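PDB 4OGG: protein DJ-1 homolog D from Arabidopsis thaliana, which belongs to the DJ-1/PfpI family, its single chain carrying two such family regions with similar strand and helix layouts. Local coordinates for residues I7-Y12 with H64-N69; T34-K39 with D43-A48. All blocks are in the same frame, centred on the assembly; numbering follows the deposited sequence.

Interaction 1 of 2, residues I7-Y12 with H64-N69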
ATOM      1  N   ILE C   7     -27.693   7.913   9.541  1.00 13.57           N
ATOM      2  CA  ILE C   7     -26.784   7.815   8.403  1.00 13.19           C
ATOM      3  C   ILE C   7     -26.717   6.342   8.006  1.00 14.21           C
ATOM      4  O   ILE C   7     -26.418   5.471   8.831  1.00 13.15           O
ATOM      5  CB  ILE C   7     -25.356   8.327   8.739  1.00 15.08           C
ATOM      6  CG1 ILE C   7     -25.401   9.819   9.091  1.00 16.64           C
ATOM      7  CG2 ILE C   7     -24.431   8.111   7.538  1.00 14.63           C
ATOM      8  CD1 ILE C   7     -24.027  10.440   9.350  1.00 15.05           C
ATOM      9  N   LEU C   8     -27.026   6.075   6.742  1.00 12.70           N
ATOM     10  CA  LEU C   8     -27.018   4.719   6.201  1.00 12.39           C
ATOM     11  C   LEU C   8     -25.606   4.365   5.747  1.00 13.79           C
ATOM     12  O   LEU C   8     -25.174   4.755   4.661  1.00 15.03           O
ATOM     13  CB  LEU C   8     -27.997   4.635   5.031  1.00 14.22           C
ATOM     14  CG  LEU C   8     -28.088   3.330   4.238  1.00 16.43           C
ATOM     15  CD1 LEU C   8     -28.422   2.171   5.166  1.00 16.55           C
ATOM     16  CD2 LEU C   8     -29.153   3.480   3.166  1.00 16.67           C
ATOM     17  N   CYS C   9     -24.897   3.613   6.584  1.00 14.49           N
ATOM     18  CA  CYS C   9     -23.517   3.220   6.307  1.00 14.27           C
ATOM     19  C   CYS C   9     -23.358   1.825   5.718  1.00 14.92           C
ATOM     20  O   CYS C   9     -24.277   1.006   5.750  1.00 14.04           O
ATOM     21  CB  CYS C   9     -22.685   3.306   7.592  1.00 13.47           C
ATOM     22  SG  CYS C   9     -22.727   4.915   8.405  1.00 14.47           S
ATOM     23  N   GLY C  10     -22.165   1.571   5.186  1.00 13.56           N
ATOM     24  CA  GLY C  10     -21.856   0.280   4.603  1.00 12.40           C
ATOM     25  C   GLY C  10     -20.354   0.143   4.445  1.00 13.39           C
ATOM     26  O   GLY C  10     -19.620   1.130   4.556  1.00 13.30           O
ATOM     27  N   ASP C  11     -19.882  -1.072   4.194  1.00 13.20           N
ATOM     28  CA  ASP C  11     -18.453  -1.283   4.018  1.00 13.12           C
ATOM     29  C   ASP C  11     -17.981  -0.609   2.736  1.00 13.55           C
ATOM     30  O   ASP C  11     -18.603  -0.737   1.682  1.00 14.02           O
ATOM     31  CB  ASP C  11     -18.127  -2.779   3.985  1.00 12.52           C
ATOM     32  CG  ASP C  11     -18.372  -3.458   5.320  1.00 13.08           C
ATOM     33  OD1 ASP C  11     -18.715  -2.757   6.295  1.00 12.65           O
ATOM     34  OD2 ASP C  11     -18.217  -4.693   5.397  1.00 14.56           O
ATOM     35  N   TYR C  12     -16.877   0.117   2.855  1.00 13.04           N
ATOM     36  CA  TYR C  12     -16.279   0.848   1.749  1.00 13.40           C
ATOM     37  C   TYR C  12     -17.079   2.066   1.297  1.00 13.67           C
ATOM     38  O   TYR C  12     -17.011   2.491   0.143  1.00 13.07           O
ATOM     39  CB  TYR C  12     -15.963  -0.105   0.593  1.00 12.90           C
ATOM     40  CG  TYR C  12     -14.760  -0.971   0.924  1.00 13.01           C
ATOM     41  CD1 TYR C  12     -13.494  -0.401   1.066  1.00 13.96           C
ATOM     42  CD2 TYR C  12     -14.895  -2.339   1.151  1.00 14.14           C
ATOM     43  CE1 TYR C  12     -12.387  -1.171   1.427  1.00 13.83           C
ATOM     44  CE2 TYR C  12     -13.792  -3.122   1.516  1.00 12.91           C
ATOM     45  CZ  TYR C  12     -12.545  -2.529   1.651  1.00 13.29           C
ATOM     46  OH  TYR C  12     -11.455  -3.285   2.020  1.00 14.80           O
ATOM     47  N   HIS C  64     -10.097   5.584   7.167  1.00 11.80           N
ATOM     48  CA  HIS C  64     -10.200   5.228   8.580  1.00 13.10           C
ATOM     49  C   HIS C  64     -11.305   4.192   8.744  1.00 13.25           C
ATOM     50  O   HIS C  64     -12.296   4.218   8.017  1.00 13.65           O
ATOM     51  CB  HIS C  64     -10.614   6.424   9.453  1.00 12.26           C
ATOM     52  CG  HIS C  64      -9.772   7.652   9.291  1.00 12.68           C
ATOM     53  ND1 HIS C  64      -9.868   8.485   8.196  1.00 12.78           N
ATOM     54  CD2 HIS C  64      -8.885   8.234  10.131  1.00 12.57           C
ATOM     55  CE1 HIS C  64      -9.078   9.529   8.372  1.00 12.02           C
ATOM     56  NE2 HIS C  64      -8.470   9.402   9.537  1.00 11.75           N
ATOM     57  N   ASN C  65     -11.149   3.282   9.697  1.00 13.32           N
ATOM     58  CA  ASN C  65     -12.224   2.334   9.939  1.00 13.18           C
ATOM     59  C   ASN C  65     -13.262   3.189  10.655  1.00 12.80           C
ATOM     60  O   ASN C  65     -12.903   4.022  11.489  1.00 14.59           O
ATOM     61  CB  ASN C  65     -11.767   1.193  10.844  1.00 15.80           C
ATOM     62  CG  ASN C  65     -10.788   0.270  10.158  1.00 18.46           C
ATOM     63  OD1 ASN C  65     -11.000  -0.131   9.015  1.00 18.68           O
ATOM     64  ND2 ASN C  65      -9.714  -0.082  10.858  1.00 20.14           N
ATOM     65  N   PHE C  66     -14.534   3.011  10.316  1.00 12.40           N
ATOM     66  CA  PHE C  66     -15.599   3.791  10.936  1.00 12.04           C
ATOM     67  C   PHE C  66     -16.396   2.967  11.942  1.00 12.59           C
ATOM     68  O   PHE C  66     -16.927   1.912  11.603  1.00 12.92           O
ATOM     69  CB  PHE C  66     -16.559   4.328   9.870  1.00 12.65           C
ATOM     70  CG  PHE C  66     -17.541   5.327  10.402  1.00 13.01           C
ATOM     71  CD1 PHE C  66     -17.200   6.672  10.498  1.00 13.81           C
ATOM     72  CD2 PHE C  66     -18.785   4.919  10.863  1.00 14.76           C
ATOM     73  CE1 PHE C  66     -18.086   7.598  11.048  1.00 14.75           C
ATOM     74  CE2 PHE C  66     -19.680   5.837  11.417  1.00 13.74           C
ATOM     75  CZ  PHE C  66     -19.326   7.179  11.509  1.00 14.36           C
ATOM     76  N   THR C  67     -16.495   3.466  13.171  1.00 13.30           N
ATOM     77  CA  THR C  67     -17.224   2.766  14.224  1.00 15.18           C
ATOM     78  C   THR C  67     -18.683   3.209  14.298  1.00 15.46           C
ATOM     79  O   THR C  67     -18.976   4.386  14.501  1.00 14.72           O
ATOM     80  CB  THR C  67     -16.566   2.992  15.600  1.00 15.36           C
ATOM     81  OG1 THR C  67     -15.180   2.624  15.539  1.00 18.97           O
ATOM     82  CG2 THR C  67     -17.260   2.149  16.660  1.00 17.83           C
ATOM     83  N   LEU C  68     -19.589   2.253  14.128  1.00 15.40           N
ATOM     84  CA  LEU C  68     -21.025   2.514  14.170  1.00 14.53           C
ATOM     85  C   LEU C  68     -21.471   2.748  15.609  1.00 15.48           C
ATOM     86  O   LEU C  68     -20.894   2.178  16.533  1.00 14.58           O
ATOM     87  CB  LEU C  68     -21.781   1.315  13.597  1.00 13.83           C
ATOM     88  CG  LEU C  68     -21.350   0.883  12.191  1.00 13.93           C
ATOM     89  CD1 LEU C  68     -21.962  -0.471  11.860  1.00 14.92           C
ATOM     90  CD2 LEU C  68     -21.774   1.943  11.169  1.00 13.32           C
ATOM     91  N   ASN C  69     -22.490   3.585  15.799  1.00 15.43           N
ATOM     92  CA  ASN C  69     -22.993   3.856  17.141  1.00 15.39           C
ATOM     93  C   ASN C  69     -24.437   3.406  17.330  1.00 16.18           C
ATOM     94  O   ASN C  69     -25.042   3.654  18.376  1.00 17.44           O
ATOM     95  CB  ASN C  69     -22.853   5.347  17.497  1.00 15.09           C
ATOM     96  CG  ASN C  69     -23.772   6.248  16.687  1.00 12.96           C
ATOM     97  OD1 ASN C  69     -24.595   5.785  15.901  1.00 14.54           O
ATOM     98  ND2 ASN C  69     -23.638   7.551  16.894  1.00 14.87           N
TER
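Cys-9 packs its side chain against one methyl branch of Leu-68 and comes obliquely to the Phe-66 ring. The closer meeting is carbon against carbon: CB of Cys-9 lies 3.9 Å from CD2 of Leu-68, and SG of Cys-9 sits slightly farther from that same methyl, at 4.2 Å. The thiol also approaches the aromatic ring, SG of Cys-9 standing 4.4 Å from CE2 of Phe-66. Measured to the ring centroid the sulfur is 5.2 Å away and 43° off the normal, an oblique sulfur-aromatic contact. Cys-9 turns its SG anti to its own carbonyl carbon (chi1 -55°), which swings the sulfur toward the Phe-66 side, while the CB stays against the leucine. Leu-68 does not aim its CB at the 7-12 segment; the end of the side chain closes the gap.

Around the contact, Thr-34 touches both Cys-9 and Phe-66, and the phenylalanine also packs on Val-18 and Met-19 of helix 15-27. Cys-9 follows directly on strand 3-8, so the contact joins the C-terminal end of that strand to the short strand 66-67 of the smaller sheet.

No hydrogen bond crosses between the segments, and only 90 Å² is buried. All three touching residues are buried, consistent with cohesion mainly by dispersion, with the weakly directional sulfur-aromatic approach as the most specific element.

Interaction 2 of 2, residues T34-K39 with D43-A48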
ATOM      1  N   THR C  34     -25.544   6.049  13.362  1.00 14.57           N
ATOM      2  CA  THR C  34     -24.993   5.392  12.181  1.00 13.69           C
ATOM      3  C   THR C  34     -25.261   3.897  12.253  1.00 12.82           C
ATOM      4  O   THR C  34     -24.999   3.267  13.272  1.00 14.97           O
ATOM      5  CB  THR C  34     -23.482   5.616  12.088  1.00 13.73           C
ATOM      6  OG1 THR C  34     -22.865   5.188  13.309  1.00 15.81           O
ATOM      7  CG2 THR C  34     -23.176   7.090  11.856  1.00 11.81           C
ATOM      8  N   VAL C  35     -25.763   3.339  11.158  1.00 13.38           N
ATOM      9  CA  VAL C  35     -26.092   1.921  11.096  1.00 12.82           C
ATOM     10  C   VAL C  35     -25.647   1.266   9.791  1.00 14.30           C
ATOM     11  O   VAL C  35     -25.498   1.927   8.764  1.00 13.91           O
ATOM     12  CB  VAL C  35     -27.620   1.708  11.243  1.00 12.67           C
ATOM     13  CG1 VAL C  35     -28.098   2.249  12.586  1.00 13.56           C
ATOM     14  CG2 VAL C  35     -28.361   2.401  10.101  1.00 13.61           C
ATOM     15  N   CYS C  36     -25.439  -0.045   9.845  1.00 14.07           N
ATOM     16  CA  CYS C  36     -25.049  -0.817   8.674  1.00 15.12           C
ATOM     17  C   CYS C  36     -25.766  -2.150   8.787  1.00 14.86           C
ATOM     18  O   CYS C  36     -25.706  -2.797   9.833  1.00 15.12           O
ATOM     19  CB  CYS C  36     -23.539  -1.050   8.647  1.00 13.62           C
ATOM     20  SG  CYS C  36     -23.001  -2.132   7.283  1.00 15.41           S
ATOM     21  N   PRO C  37     -26.465  -2.577   7.722  1.00 14.93           N
ATOM     22  CA  PRO C  37     -27.170  -3.863   7.808  1.00 15.90           C
ATOM     23  C   PRO C  37     -26.251  -4.999   8.240  1.00 17.43           C
ATOM     24  O   PRO C  37     -25.106  -5.086   7.800  1.00 18.06           O
ATOM     25  CB  PRO C  37     -27.722  -4.056   6.393  1.00 16.09           C
ATOM     26  CG  PRO C  37     -26.746  -3.279   5.531  1.00 16.61           C
ATOM     27  CD  PRO C  37     -26.526  -2.031   6.356  1.00 15.36           C
ATOM     28  N   GLY C  38     -26.753  -5.858   9.121  1.00 17.86           N
ATOM     29  CA  GLY C  38     -25.962  -6.982   9.588  1.00 16.88           C
ATOM     30  C   GLY C  38     -24.933  -6.653  10.652  1.00 17.42           C
ATOM     31  O   GLY C  38     -24.194  -7.533  11.091  1.00 17.30           O
ATOM     32  N   LYS C  39     -24.870  -5.392  11.072  1.00 16.39           N
ATOM     33  CA  LYS C  39     -23.910  -4.986  12.090  1.00 16.38           C
ATOM     34  C   LYS C  39     -24.599  -4.286  13.250  1.00 17.21           C
ATOM     35  O   LYS C  39     -25.702  -3.762  13.100  1.00 17.20           O
ATOM     36  CB  LYS C  39     -22.839  -4.070  11.486  1.00 17.93           C
ATOM     37  CG  LYS C  39     -22.027  -4.747  10.395  1.00 16.17           C
ATOM     38  CD  LYS C  39     -20.774  -3.969  10.017  1.00 16.38           C
ATOM     39  CE  LYS C  39     -19.961  -4.757   8.995  1.00 17.95           C
ATOM     40  NZ  LYS C  39     -18.629  -4.150   8.716  1.00 17.84           N
ATOM     41  N   ASP C  43     -19.649  -1.999  16.171  1.00 17.47           N
ATOM     42  CA  ASP C  43     -18.972  -2.665  15.059  1.00 17.02           C
ATOM     43  C   ASP C  43     -18.355  -1.617  14.144  1.00 17.69           C
ATOM     44  O   ASP C  43     -18.758  -0.456  14.161  1.00 17.84           O
ATOM     45  CB  ASP C  43     -19.945  -3.520  14.242  1.00 18.54           C
ATOM     46  CG  ASP C  43     -20.348  -4.795  14.952  1.00 19.85           C
ATOM     47  OD1 ASP C  43     -19.652  -5.201  15.907  1.00 22.53           O
ATOM     48  OD2 ASP C  43     -21.353  -5.402  14.536  1.00 20.30           O
ATOM     49  N   SER C  44     -17.385  -2.035  13.338  1.00 16.72           N
ATOM     50  CA  SER C  44     -16.717  -1.114  12.431  1.00 17.56           C
ATOM     51  C   SER C  44     -16.922  -1.456  10.963  1.00 16.52           C
ATOM     52  O   SER C  44     -17.208  -2.601  10.603  1.00 16.35           O
ATOM     53  CB  SER C  44     -15.216  -1.080  12.734  1.00 19.49           C
ATOM     54  OG  SER C  44     -14.639  -2.359  12.556  1.00 25.64           O
ATOM     55  N   CYS C  45     -16.778  -0.434  10.124  1.00 14.21           N
ATOM     56  CA  CYS C  45     -16.906  -0.571   8.678  1.00 14.00           C
ATOM     57  C   CYS C  45     -15.657  -0.007   8.028  1.00 13.42           C
ATOM     58  O   CYS C  45     -15.212   1.082   8.385  1.00 13.15           O
ATOM     59  CB  CYS C  45     -18.072   0.256   8.136  1.00 14.79           C
ATOM     60  SG  CYS C  45     -19.718  -0.328   8.473  1.00 15.76           S
ATOM     61  N   PRO C  46     -15.061  -0.742   7.080  1.00 13.33           N
ATOM     62  CA  PRO C  46     -13.874  -0.168   6.450  1.00 13.28           C
ATOM     63  C   PRO C  46     -14.409   0.946   5.554  1.00 13.43           C
ATOM     64  O   PRO C  46     -15.576   0.911   5.158  1.00 13.28           O
ATOM     65  CB  PRO C  46     -13.316  -1.336   5.636  1.00 13.44           C
ATOM     66  CG  PRO C  46     -14.548  -2.116   5.276  1.00 15.34           C
ATOM     67  CD  PRO C  46     -15.330  -2.102   6.577  1.00 14.06           C
ATOM     68  N   THR C  47     -13.586   1.941   5.247  1.00 11.59           N
ATOM     69  CA  THR C  47     -14.037   3.013   4.367  1.00 10.71           C
ATOM     70  C   THR C  47     -13.090   3.118   3.182  1.00 11.04           C
ATOM     71  O   THR C  47     -11.983   2.585   3.216  1.00 11.17           O
ATOM     72  CB  THR C  47     -14.072   4.385   5.079  1.00  9.64           C
ATOM     73  OG1 THR C  47     -12.745   4.758   5.462  1.00 11.64           O
ATOM     74  CG2 THR C  47     -14.951   4.321   6.326  1.00 11.25           C
ATOM     75  N   ALA C  48     -13.535   3.805   2.137  1.00 11.55           N
ATOM     76  CA  ALA C  48     -12.718   3.993   0.946  1.00 11.32           C
ATOM     77  C   ALA C  48     -12.340   5.455   0.792  1.00 13.19           C
ATOM     78  O   ALA C  48     -13.125   6.350   1.112  1.00 12.57           O
ATOM     79  CB  ALA C  48     -13.483   3.531  -0.290  1.00 11.96           C
TER
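Asp-43 opens the second segment by setting its carboxylate beside the start of the Lys-39 side chain, OD2 of Asp-43 lying 3.6 Å from CB of Lys-39. This is contact with the aliphatic root and not a salt bridge, for OD2 of Asp-43 and NZ of Lys-39 are 6.5 Å apart; the carboxylate instead accepts a hydrogen bond from the backbone N of Lys-40. Ser-44 contributes its backbone. The ammonium NZ of Lys-39 donates to the carbonyl O of Ser-44 at 2.8 Å, with a C=O...N angle of 145° and the donor tilted 18° from the carbonyl plane. Beyond CG the lysine chain is fully extended, and this carries NZ to that oxygen. The same NZ forms a salt bridge with OD1 of Asp-11, so two oxygens, Ser-44 O and Asp-11 OD1, hold one ammonium group.

Cys-45 comes next, its SG 3.9 Å from both CB and SG of Cys-36, a sulfur packing without a disulfide; CD of Lys-39 passes 4.1 Å from SG of Cys-45. Pro-46 lies near the lysine tip, its CD 4.4 Å from NZ of Lys-39, and also packs on Asp-248 of the second subunit.

Residues Cys-36 to Lys-39 form a type II beta turn, with Gly-38 at positive phi. The turn follows strand 30-35, outermost within the chain, and leads on to strand 44-51 of the smaller sheet, in the flavodoxin-like alpha/beta fold of DJ-1/PfpI proteins.

How the interactions relate
The centres of interactions 1 and 2 lie about 4 Å apart, making them two parts of one packed region in the first of the chain's two DJ-1/PfpI family regions. In chain order the segments run 7-12, 34-39, 43-48 and 64-69, so the pair of interaction 2 falls between the two halves of interaction 1. Strands 3-8 and 30-35 are neighbours in the six-stranded sheet, whereas 44-51 and 66-67 pair antiparallel in the smaller one; each contact therefore bridges the two sheets. Probable hydrogen bonds tie them further, between His-64 O and Thr-47 OG1, and between Asn-69 OD1 and Thr-34 N. Both also touch the second subunit, placing this sheet-to-sheet junction beside a subunit interface.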